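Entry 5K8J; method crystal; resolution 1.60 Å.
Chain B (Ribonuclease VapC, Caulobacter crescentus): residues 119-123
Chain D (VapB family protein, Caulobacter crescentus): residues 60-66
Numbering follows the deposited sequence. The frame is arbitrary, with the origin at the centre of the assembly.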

# COMPACT_ATOMS: atom_id res chain seq x y z
N ASP B 119 -21.44 -3.11 -12.86
CA ASP B 119 -20.20 -2.82 -13.55
C ASP B 119 -18.99 -2.88 -12.63
O ASP B 119 -17.92 -2.43 -13.03
CB ASP B 119 -20.27 -1.45 -14.24
CG ASP B 119 -20.55 -0.31 -13.27
OD1 ASP B 119 -20.63 -0.58 -12.06
OD2 ASP B 119 -20.72 0.85 -13.74
N ILE B 120 -19.13 -3.43 -11.43
CA ILE B 120 -18.03 -3.49 -10.47
C ILE B 120 -17.48 -4.91 -10.42
O ILE B 120 -18.12 -5.81 -9.83
CB ILE B 120 -18.49 -3.03 -9.08
CG1 ILE B 120 -18.97 -1.57 -9.16
CG2 ILE B 120 -17.38 -3.18 -8.05
CD1 ILE B 120 -19.56 -1.08 -7.89
N PRO B 121 -16.33 -5.18 -11.01
CA PRO B 121 -15.82 -6.55 -11.00
C PRO B 121 -15.48 -7.00 -9.60
O PRO B 121 -14.89 -6.26 -8.81
CB PRO B 121 -14.54 -6.47 -11.86
CG PRO B 121 -14.71 -5.23 -12.70
CD PRO B 121 -15.48 -4.27 -11.82
N GLY B 122 -15.82 -8.26 -9.30
CA GLY B 122 -15.41 -8.88 -8.07
C GLY B 122 -16.36 -8.67 -6.91
O GLY B 122 -16.14 -9.26 -5.85
N LEU B 123 -17.38 -7.86 -7.07
CA LEU B 123 -18.26 -7.53 -5.96
C LEU B 123 -19.30 -8.63 -5.77
O LEU B 123 -19.96 -9.05 -6.74
CB LEU B 123 -18.98 -6.22 -6.24
CG LEU B 123 -19.91 -5.70 -5.15
CD1 LEU B 123 -19.16 -5.26 -3.92
CD2 LEU B 123 -20.74 -4.57 -5.69
N ALA D 60 -12.77 -15.47 -12.20
CA ALA D 60 -14.16 -15.01 -12.27
C ALA D 60 -14.24 -13.49 -12.40
O ALA D 60 -15.10 -12.96 -13.12
CB ALA D 60 -14.93 -15.49 -11.05
N THR D 61 -13.34 -12.77 -11.72
CA THR D 61 -13.34 -11.32 -11.79
C THR D 61 -12.82 -10.84 -13.15
O THR D 61 -13.37 -9.91 -13.75
CB THR D 61 -12.49 -10.75 -10.66
OG1 THR D 61 -13.05 -11.14 -9.40
CG2 THR D 61 -12.43 -9.21 -10.69
N LEU D 62 -11.73 -11.44 -13.62
CA LEU D 62 -11.24 -11.14 -14.96
C LEU D 62 -12.31 -11.38 -16.02
O LEU D 62 -12.32 -10.70 -17.05
CB LEU D 62 -10.00 -11.97 -15.27
CG LEU D 62 -8.74 -11.56 -14.48
CD1 LEU D 62 -7.60 -12.52 -14.69
CD2 LEU D 62 -8.28 -10.15 -14.82
N ASN D 63 -13.17 -12.40 -15.82
CA ASN D 63 -14.20 -12.72 -16.80
C ASN D 63 -15.25 -11.62 -16.87
O ASN D 63 -15.95 -11.53 -17.89
CB ASN D 63 -14.84 -14.08 -16.47
CG ASN D 63 -16.26 -14.22 -17.01
OD1 ASN D 63 -17.19 -13.54 -16.56
ND2 ASN D 63 -16.44 -15.12 -17.95
N GLN D 64 -15.36 -10.81 -15.83
CA GLN D 64 -16.28 -9.67 -15.79
C GLN D 64 -15.71 -8.44 -16.49
O GLN D 64 -16.39 -7.42 -16.57
CB GLN D 64 -16.64 -9.33 -14.34
CG GLN D 64 -17.39 -10.45 -13.62
CD GLN D 64 -17.63 -10.09 -12.16
OE1 GLN D 64 -16.71 -10.10 -11.37
NE2 GLN D 64 -18.86 -9.74 -11.83
N MSE D 65 -14.49 -8.55 -17.03
CA MSE D 65 -13.80 -7.45 -17.66
C MSE D 65 -13.52 -7.81 -19.14
O MSE D 65 -13.32 -8.99 -19.48
CB MSE D 65 -12.50 -7.16 -16.85
CG MSE D 65 -12.77 -6.98 -15.35
SE MSE D 65 -11.18 -7.16 -14.23
CE MSE D 65 -10.40 -5.59 -14.79
N PRO D 66 -13.55 -6.82 -20.04
CA PRO D 66 -13.21 -7.08 -21.45
C PRO D 66 -11.77 -7.58 -21.57
O PRO D 66 -10.93 -7.29 -20.71
CB PRO D 66 -13.37 -5.72 -22.13
CG PRO D 66 -14.08 -4.84 -21.11
CD PRO D 66 -13.78 -5.39 -19.77

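What does the helical part of the chain D stretch offer to chain B? Ala D60 does not touch the chain B stretch, and the first residue of this stretch to meet it is Thr D61, which lies across from the type II beta turn running from Ile B120 to Leu B123. With chi1 in the m well, its CG2 packs 3.7 Å from CB of Pro B121, while its OG1 sits 3.5 Å from CA of Gly B122. Its approach to the glycine carbon is a packing contact; the hydroxyl is hydrogen-bonded elsewhere in the structure.

Why does a glycine suit this position in the turn? The backbone angles of Gly B122, 89/-7, would jam a CB against the carbonyl O of Pro B121, which by itself calls for glycine. An ideal CB would lie 3.4 Å from OG1 of Thr D61, near but not a clash, so the need for glycine comes from the turn's own backbone.

How is the turn held by a polar contact? Leu D62 and Asn D63 do not touch the chain B stretch, but Gln D64 points its CA-to-CB bond toward it. Its extended chi2 carries the amide out to the turn, where N of Gly B122 donates a hydrogen bond to OE1 of Gln D64 at 2.9 Å, with an N-H...O angle of 156°. This is the only hydrogen bond between the two stretches. The backbone of Gln D64 is itself tied back to the helix, its N bonding to O of Thr D61 at 3.0 Å.

What completes the contact beyond the glutamine? The selenomethionine Met D65 brings its CG to 3.7 Å from CG of Pro B121, an apolar contact from a buried residue. Pro B121 thus touches Thr D61, Gln D64 and Met D65, and has the largest covered area of any residue here. Pro D66 lies beyond reach.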